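Local coordinates for LINE-1 retrotransposable element ORF1 protein (Homo sapiens, PDB 2W7A), which binds single-stranded nucleic acid as a chaperone essential for LINE-1 retrotransposition, this chain being its central RNA recognition motif (RRM) domain, at residues P35-Q40 with E76-A81; A41-Q46 with V72-K77. All blocks are in the same frame, centred on the assembly; numbering follows the deposited sequence.

Contacts 1 and 2 are neighbouring pieces of one packing region, with centres about 8 Å apart, where the chain leaving helix 35-40 passes into strand 45-51 alongside helix 72-85. Contact 1 sets helix 35-40 against the middle of helix 72-85, and contact 2 sets the following residues against its first turns; E76 and K77 belong to both. L37 touches both: its CD2 lies 3.8 Å from M74 SE, and its CB lies 4.3 Å from V43 CG2. Helix 72-85 in turn packs on the antiparallel RRM sheet. The model is a single protein chain, and both contacts are packing within its RRM domain.

Contact 1 of 2, residues P35-Q40 with E76-A81; sequences PNLARQ and EKMLRA
L37 of the short helix 35-40 and M78 of helix 72-85 make the closest backbone approach of these two segments, with their CA atoms 8.6 Å apart. That gap is bridged mainly by one side chain, because L37 is directed toward the other helix and its two methyl groups divide between two partners. Its chi1 of -69° sets CG anti to the carbonyl carbon, and the extended chi2 then carries the fork outward. L37 CD2 meets the aliphatic part of K77, 3.8 Å from K77 CD. The lysine starts out straight, but it bends at its last two torsions, so that a methylene does the touching and NZ ends farther from the leucine. On the other branch, L37 CD1 faces CE of M78, a selenomethionine, at 3.3 Å. This spacing is tighter than normal carbon packing and involves a residue modelled in two conformers, so the exact distance is doubtful. Beyond L37, M78 also packs on F34, L6 and L97, which ties the contact to the hydrophobic layer between helix 72-85 and strands 5-9 and 93-99 of the RRM sheet. No hydrogen bond links the two segments, and about 135 Å² is buried in total. The helices therefore meet here by apolar fit, with a buried selenomethionine at one methyl of the leucine and the partly exposed lysine chain at the other.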
ATOM      1  N   PRO A  35      -9.438  -3.554  10.773  1.00  7.45           N
ATOM      2  CA  PRO A  35     -10.480  -4.589  10.809  1.00  7.58           C
ATOM      3  C   PRO A  35     -11.852  -4.166  10.298  1.00  8.11           C
ATOM      4  O   PRO A  35     -12.599  -5.014   9.807  1.00 10.97           O
ATOM      5  CB  PRO A  35     -10.494  -5.016  12.307  1.00 10.74           C
ATOM      6  CG  PRO A  35      -9.963  -3.758  13.063  1.00  9.76           C
ATOM      7  CD  PRO A  35      -8.875  -3.275  12.107  1.00  8.91           C
ATOM      8  N   ASN A  36     -12.234  -2.910  10.485  1.00 10.21           N
ATOM      9  CA  ASN A  36     -13.544  -2.521   9.980  1.00 12.02           C
ATOM     10  C   ASN A  36     -13.531  -2.442   8.464  1.00  9.74           C
ATOM     11  O   ASN A  36     -14.461  -2.860   7.818  1.00 12.84           O
ATOM     12  CB  ASN A  36     -14.021  -1.268  10.680  1.00 14.36           C
ATOM     13  CG  ASN A  36     -14.390  -1.576  12.174  1.00 16.81           C
ATOM     14  OD1 ASN A  36     -14.916  -2.643  12.497  1.00 22.27           O
ATOM     15  ND2 ASN A  36     -14.136  -0.663  13.010  1.00 21.93           N
ATOM     16  N   LEU A  37     -12.456  -1.946   7.890  1.00 10.55           N
ATOM     17  CA  LEU A  37     -12.328  -1.997   6.444  1.00 10.15           C
ATOM     18  C   LEU A  37     -12.284  -3.470   5.946  1.00 10.33           C
ATOM     19  O   LEU A  37     -12.903  -3.810   4.940  1.00 12.22           O
ATOM     20  CB  LEU A  37     -11.075  -1.226   6.030  1.00 10.40           C
ATOM     21  CG  LEU A  37     -11.034   0.275   6.195  1.00 12.63           C
ATOM     22  CD1 LEU A  37      -9.688   0.746   5.604  1.00 15.35           C
ATOM     23  CD2 LEU A  37     -12.222   0.918   5.520  1.00 17.04           C
ATOM     24  N   ALA A  38     -11.595  -4.355   6.669  1.00 10.45           N
ATOM     25  CA  ALA A  38     -11.506  -5.758   6.270  1.00 10.20           C
ATOM     26  C   ALA A  38     -12.900  -6.431   6.257  1.00 10.66           C
ATOM     27  O   ALA A  38     -13.252  -7.182   5.362  1.00 14.15           O
ATOM     28  CB  ALA A  38     -10.570  -6.491   7.234  1.00 10.30           C
ATOM     29  N   ARG A  39     -13.705  -6.122   7.281  1.00  9.92           N
ATOM     30  CA  ARG A  39     -15.006  -6.737   7.432  1.00 12.03           C
ATOM     31  C   ARG A  39     -15.901  -6.275   6.304  1.00 13.64           C
ATOM     32  O   ARG A  39     -16.691  -7.077   5.769  1.00 14.49           O
ATOM     33  CB  ARG A  39     -15.599  -6.366   8.783  1.00 11.63           C
ATOM     34  CG  ARG A  39     -16.971  -6.941   9.015  1.00 14.13           C
ATOM     35  CD  ARG A  39     -17.532  -6.403  10.315  1.00 16.18           C
ATOM     36  NE  ARG A  39     -18.963  -6.720  10.370  1.00 23.05           N
ATOM     37  CZ  ARG A  39     -19.438  -7.914  10.666  1.00 19.14           C
ATOM     38  NH1 ARG A  39     -18.625  -8.911  10.970  1.00 26.41           N
ATOM     39  NH2 ARG A  39     -20.749  -8.120  10.657  1.00 28.61           N
ATOM     40  N   GLN A  40     -15.796  -4.998   5.955  1.00 16.48           N
ATOM     41  CA  GLN A  40     -16.724  -4.398   4.977  1.00 19.68           C
ATOM     42  C   GLN A  40     -16.374  -4.808   3.569  1.00 17.11           C
ATOM     43  O   GLN A  40     -17.262  -4.956   2.696  1.00 22.52           O
ATOM     44  CB  GLN A  40     -16.763  -2.886   5.112  1.00 22.34           C
ATOM     45  CG  GLN A  40     -17.475  -2.426   6.409  1.00 32.54           C
ATOM     46  CD  GLN A  40     -18.959  -2.811   6.485  1.00 46.03           C
ATOM     47  OE1 GLN A  40     -19.335  -3.774   7.171  1.00 43.25           O
ATOM     48  NE2 GLN A  40     -19.813  -2.034   5.808  1.00 52.42           N
ATOM     49  N   GLU A  76      -8.536   8.412   1.363  1.00 10.96           N
ATOM     50  CA  GLU A  76      -8.349   9.336   2.481  1.00  8.71           C
ATOM     51  C   GLU A  76      -8.667   8.643   3.796  1.00  9.04           C
ATOM     52  O   GLU A  76      -8.026   8.929   4.814  1.00 11.19           O
ATOM     53  CB  GLU A  76      -9.239  10.584   2.282  1.00  9.18           C
ATOM     54  CG  GLU A  76      -8.769  11.432   1.114  1.00 11.03           C
ATOM     55  CD  GLU A  76      -9.491  12.703   0.906  1.00 11.94           C
ATOM     56  OE1 GLU A  76     -10.268  13.089   1.803  1.00 13.43           O
ATOM     57  OE2 GLU A  76      -9.327  13.273  -0.217  1.00 12.92           O
ATOM     58  N   LYS A  77      -9.683   7.815   3.792  1.00 10.41           N
ATOM     59  CA  LYS A  77     -10.018   7.040   5.001  1.00 11.15           C
ATOM     60  C   LYS A  77      -8.845   6.176   5.425  1.00 10.34           C
ATOM     61  O   LYS A  77      -8.505   6.111   6.645  1.00 12.07           O
ATOM     62  CB  LYS A  77     -11.233   6.167   4.732  1.00 14.14           C
ATOM     63  CG  LYS A  77     -11.833   5.439   5.938  1.00 21.90           C
ATOM     64  CD  LYS A  77     -13.119   4.659   5.509  1.00 32.84           C
ATOM     65  CE  LYS A  77     -14.144   5.485   4.758  1.00 43.71           C
ATOM     66  NZ  LYS A  77     -14.087   5.319   3.264  1.00 47.55           N
HETATM   67  N   MSE A  78      -8.213   5.446   4.487  1.00 11.00           N
HETATM   68  CA  MSE A  78      -7.078   4.602   4.832  0.67 11.56           C
HETATM   69  C   MSE A  78      -5.905   5.429   5.371  1.00  9.69           C
HETATM   70  O   MSE A  78      -5.250   5.055   6.344  1.00 10.98           O
HETATM   71  CB  MSE A  78      -6.614   3.832   3.584  0.67 16.77           C
HETATM   72  CG  MSE A  78      -5.318   3.069   3.808  0.67 13.88           C
HETATM   73 SE   MSE A  78      -5.254   1.308   2.988  0.44 15.53          SE
HETATM   74  CE  MSE A  78      -6.959   1.070   3.746  0.67 10.18           C
ATOM     75  N   LEU A  79      -5.643   6.565   4.717  1.00 10.05           N
ATOM     76  CA  LEU A  79      -4.569   7.427   5.166  1.00 10.68           C
ATOM     77  C   LEU A  79      -4.822   7.941   6.599  1.00  8.71           C
ATOM     78  O   LEU A  79      -3.910   7.959   7.440  1.00 10.01           O
ATOM     79  CB  LEU A  79      -4.309   8.537   4.185  1.00 12.20           C
ATOM     80  CG  LEU A  79      -3.609   8.160   2.914  1.00 15.72           C
ATOM     81  CD1 LEU A  79      -3.556   9.341   1.975  1.00 18.13           C
ATOM     82  CD2 LEU A  79      -2.202   7.649   3.187  1.00 20.54           C
ATOM     83  N   ARG A  80      -6.063   8.366   6.888  1.00  9.43           N
ATOM     84  CA  ARG A  80      -6.381   8.901   8.190  1.00 10.05           C
ATOM     85  C   ARG A  80      -6.243   7.798   9.215  1.00  9.11           C
ATOM     86  O   ARG A  80      -5.760   8.059  10.328  1.00 10.48           O
ATOM     87  CB  ARG A  80      -7.833   9.446   8.222  1.00 13.11           C
ATOM     88  CG  ARG A  80      -8.043  10.820   7.621  1.00 16.81           C
ATOM     89  CD  ARG A  80      -9.291  11.453   8.234  1.00 17.61           C
ATOM     90  NE  ARG A  80     -10.458  10.591   8.129  1.00 15.53           N
ATOM     91  CZ  ARG A  80     -11.129  10.396   6.993  1.00 13.14           C
ATOM     92  NH1 ARG A  80     -10.784  11.055   5.933  1.00 14.64           N
ATOM     93  NH2 ARG A  80     -12.201   9.610   6.966  1.00 18.09           N
ATOM     94  N   ALA A  81      -6.728   6.602   8.910  1.00  9.22           N
ATOM     95  CA  ALA A  81      -6.640   5.487   9.856  1.00  8.97           C
ATOM     96  C   ALA A  81      -5.165   5.167  10.163  1.00 10.38           C
ATOM     97  O   ALA A  81      -4.784   4.923  11.304  1.00  9.76           O
ATOM     98  CB  ALA A  81      -7.358   4.301   9.285  1.00  9.94           C
TER

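Contact 2 of 2, residues A41-Q46 with V72-K77; sequences ANVQIQ and VEMKEK
Q44 O, one residue past the V43 that packs on M74, is hydrogen-bonded to T70 OG1, and the Q44 backbone also bonds to that of T70. These bonds hold the start of strand 45-51, an edge strand of the RRM sheet, beside the end of strand 64-69, just before helix 72-85 sets off. The contact itself is apolar. M74, a selenomethionine, points from the first turns of the helix toward V43, and its CA lies 6.9 Å from that of the valine. With chi1 at 174°, CG of M74 stands anti to the backbone N and reaches toward V43, whose CG1, in one of the two conformers modelled for the valine, approaches it at 4.1 Å; the two side chains meet at roughly a right angle. Both side chains also touch F69 of strand 64-69, while V43 extends to I30 of helix 19-33, so the pair lies between helices 19-33 and 72-85, over F69. Past CG the selenomethionine folds at chi2 and chi3, near 60° and 68°, which turns the terminal methyl away from the valine side chain and toward the backbone just before it. There M74 CE comes to rest 3.7 Å from the carbonyl oxygen N42 O.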
ATOM      1  N   ALA A  41     -15.102  -5.050   3.336  1.00 17.49           N
ATOM      2  CA  ALA A  41     -14.622  -5.566   2.049  1.00 19.71           C
ATOM      3  C   ALA A  41     -15.090  -4.699   0.885  1.00 21.67           C
ATOM      4  O   ALA A  41     -15.554  -5.210  -0.139  1.00 24.07           O
ATOM      5  CB  ALA A  41     -15.023  -7.036   1.848  1.00 22.10           C
ATOM      6  N   ASN A  42     -15.011  -3.382   1.063  1.00 17.25           N
ATOM      7  CA  ASN A  42     -15.358  -2.468  -0.019  1.00 20.77           C
ATOM      8  C   ASN A  42     -14.212  -1.526  -0.350  1.00 19.00           C
ATOM      9  O   ASN A  42     -14.435  -0.394  -0.739  1.00 25.27           O
ATOM     10  CB  ASN A  42     -16.615  -1.658   0.297  1.00 25.07           C
ATOM     11  CG  ASN A  42     -17.192  -0.967  -0.946  1.00 35.10           C
ATOM     12  OD1 ASN A  42     -17.228  -1.535  -2.066  1.00 38.94           O
ATOM     13  ND2 ASN A  42     -17.647   0.268  -0.752  1.00 35.93           N
ATOM     14  N   VAL A  43     -12.992  -1.994  -0.166  0.60 19.10           N
ATOM     15  CA  VAL A  43     -11.845  -1.251  -0.631  0.60 21.80           C
ATOM     16  C   VAL A  43     -11.670  -1.784  -2.066  0.60 23.22           C
ATOM     17  O   VAL A  43     -11.470  -2.976  -2.296  0.60 32.45           O
ATOM     18  CB  VAL A  43     -10.580  -1.526   0.222  1.00 17.93           C
ATOM     19  CG1 VAL A  43      -9.464  -0.570  -0.107  1.00 26.58           C
ATOM     20  CG2 VAL A  43     -10.825  -1.570   1.780  1.00 23.25           C
ATOM     21  N   GLN A  44     -11.806  -0.893  -3.037  0.60 19.50           N
ATOM     22  CA  GLN A  44     -11.827  -1.247  -4.430  0.60 18.21           C
ATOM     23  C   GLN A  44     -10.514  -0.727  -4.961  0.60 15.40           C
ATOM     24  O   GLN A  44     -10.451   0.288  -5.594  0.60 16.24           O
ATOM     25  CB  GLN A  44     -13.050  -0.570  -5.101  0.60 24.09           C
ATOM     26  CG  GLN A  44     -14.349  -0.619  -4.219  0.60 22.09           C
ATOM     27  CD  GLN A  44     -15.520   0.192  -4.781  0.60 19.91           C
ATOM     28  OE1 GLN A  44     -16.067  -0.158  -5.823  0.60 26.99           O
ATOM     29  NE2 GLN A  44     -15.921   1.256  -4.080  0.60 20.33           N
ATOM     30  N   ILE A  45      -9.438  -1.414  -4.622  1.00 27.28           N
ATOM     31  CA  ILE A  45      -8.129  -0.996  -5.084  1.00 26.71           C
ATOM     32  C   ILE A  45      -8.167  -1.368  -6.559  1.00 31.70           C
ATOM     33  O   ILE A  45      -8.578  -2.483  -6.932  1.00 30.21           O
ATOM     34  CB  ILE A  45      -7.048  -1.635  -4.214  1.00 27.48           C
ATOM     35  CG1 ILE A  45      -6.990  -0.856  -2.888  1.00 28.21           C
ATOM     36  CG2 ILE A  45      -5.668  -1.606  -4.920  1.00 29.47           C
ATOM     37  CD1 ILE A  45      -6.314  -1.576  -1.722  1.00 29.10           C
ATOM     38  N   GLN A  46      -7.910  -0.375  -7.405  1.00 22.69           N
ATOM     39  CA  GLN A  46      -7.811  -0.553  -8.864  1.00 29.13           C
ATOM     40  C   GLN A  46      -6.474  -0.993  -9.482  1.00 29.31           C
ATOM     41  O   GLN A  46      -6.438  -1.803 -10.395  1.00 31.36           O
ATOM     42  CB  GLN A  46      -8.059   0.766  -9.530  1.00 28.77           C
ATOM     43  CG  GLN A  46      -9.498   1.198  -9.463  1.00 28.15           C
ATOM     44  CD  GLN A  46      -9.751   2.449 -10.256  1.00 31.52           C
ATOM     45  OE1 GLN A  46      -8.827   3.205 -10.558  1.00 38.36           O
ATOM     46  NE2 GLN A  46     -11.011   2.676 -10.608  1.00 36.69           N
ATOM     47  N   VAL A  72     -11.706   8.309  -4.022  1.00 10.19           N
ATOM     48  CA  VAL A  72     -10.825   9.199  -3.276  1.00  9.76           C
ATOM     49  C   VAL A  72     -11.173   9.188  -1.800  1.00  9.69           C
ATOM     50  O   VAL A  72     -10.290   9.227  -0.936  1.00 11.04           O
ATOM     51  CB  VAL A  72     -10.884  10.642  -3.868  1.00 11.19           C
ATOM     52  CG1 VAL A  72     -10.068  11.632  -3.064  1.00 11.74           C
ATOM     53  CG2 VAL A  72     -10.419  10.596  -5.317  1.00 12.03           C
ATOM     54  N   GLU A  73     -12.451   9.121  -1.486  1.00  9.91           N
ATOM     55  CA  GLU A  73     -12.832   9.054  -0.081  1.00  8.82           C
ATOM     56  C   GLU A  73     -12.211   7.863   0.640  1.00 10.41           C
ATOM     57  O   GLU A  73     -11.848   7.978   1.841  1.00 12.22           O
ATOM     58  CB  GLU A  73     -14.361   9.011   0.031  1.00 14.35           C
ATOM     59  CG  GLU A  73     -14.881   9.193   1.492  1.00 18.14           C
ATOM     60  CD  GLU A  73     -16.375   9.200   1.597  1.00 23.60           C
ATOM     61  OE1 GLU A  73     -17.056   9.412   0.565  1.00 27.64           O
ATOM     62  OE2 GLU A  73     -16.875   9.007   2.731  1.00 24.75           O
HETATM   63  N   MSE A  74     -12.048   6.733  -0.061  1.00 10.84           N
HETATM   64  CA  MSE A  74     -11.508   5.564   0.565  1.00 12.45           C
HETATM   65  C   MSE A  74     -10.003   5.692   0.714  1.00  9.89           C
HETATM   66  O   MSE A  74      -9.426   5.317   1.778  1.00 12.33           O
HETATM   67  CB  MSE A  74     -11.858   4.328  -0.239  1.00 11.76           C
HETATM   68  CG  MSE A  74     -11.223   3.098   0.275  1.00 14.29           C
HETATM   69 SE   MSE A  74     -11.698   2.597   2.150  0.66 16.64          SE
HETATM   70  CE  MSE A  74     -13.506   2.180   1.803  1.00 20.77           C
ATOM     71  N   LYS A  75      -9.336   6.222  -0.289  1.00 10.65           N
ATOM     72  CA  LYS A  75      -7.920   6.580  -0.111  1.00 10.17           C
ATOM     73  C   LYS A  75      -7.715   7.389   1.188  1.00 10.40           C
ATOM     74  O   LYS A  75      -6.823   7.118   1.982  1.00 11.18           O
ATOM     75  CB  LYS A  75      -7.379   7.359  -1.285  1.00 10.91           C
ATOM     76  CG  LYS A  75      -6.012   7.665  -1.212  1.00 14.41           C
ATOM     77  CD  LYS A  75      -5.715   8.854  -1.835  1.00 20.91           C
ATOM     78  CE  LYS A  75      -5.923   9.965  -0.860  1.00 22.90           C
ATOM     79  NZ  LYS A  75      -4.750  10.851  -0.804  1.00 32.08           N
ATOM     80  N   GLU A  76      -8.536   8.412   1.363  1.00 10.96           N
ATOM     81  CA  GLU A  76      -8.349   9.336   2.481  1.00  8.71           C
ATOM     82  C   GLU A  76      -8.667   8.643   3.796  1.00  9.04           C
ATOM     83  O   GLU A  76      -8.026   8.929   4.814  1.00 11.19           O
ATOM     84  CB  GLU A  76      -9.239  10.584   2.282  1.00  9.18           C
ATOM     85  CG  GLU A  76      -8.769  11.432   1.114  1.00 11.03           C
ATOM     86  CD  GLU A  76      -9.491  12.703   0.906  1.00 11.94           C
ATOM     87  OE1 GLU A  76     -10.268  13.089   1.803  1.00 13.43           O
ATOM     88  OE2 GLU A  76      -9.327  13.273  -0.217  1.00 12.92           O
ATOM     89  N   LYS A  77      -9.683   7.815   3.792  1.00 10.41           N
ATOM     90  CA  LYS A  77     -10.018   7.040   5.001  1.00 11.15           C
ATOM     91  C   LYS A  77      -8.845   6.176   5.425  1.00 10.34           C
ATOM     92  O   LYS A  77      -8.505   6.111   6.645  1.00 12.07           O
ATOM     93  CB  LYS A  77     -11.233   6.167   4.732  1.00 14.14           C
ATOM     94  CG  LYS A  77     -11.833   5.439   5.938  1.00 21.90           C
ATOM     95  CD  LYS A  77     -13.119   4.659   5.509  1.00 32.84           C
ATOM     96  CE  LYS A  77     -14.144   5.485   4.758  1.00 43.71           C
ATOM     97  NZ  LYS A  77     -14.087   5.319   3.264  1.00 47.55           N
TER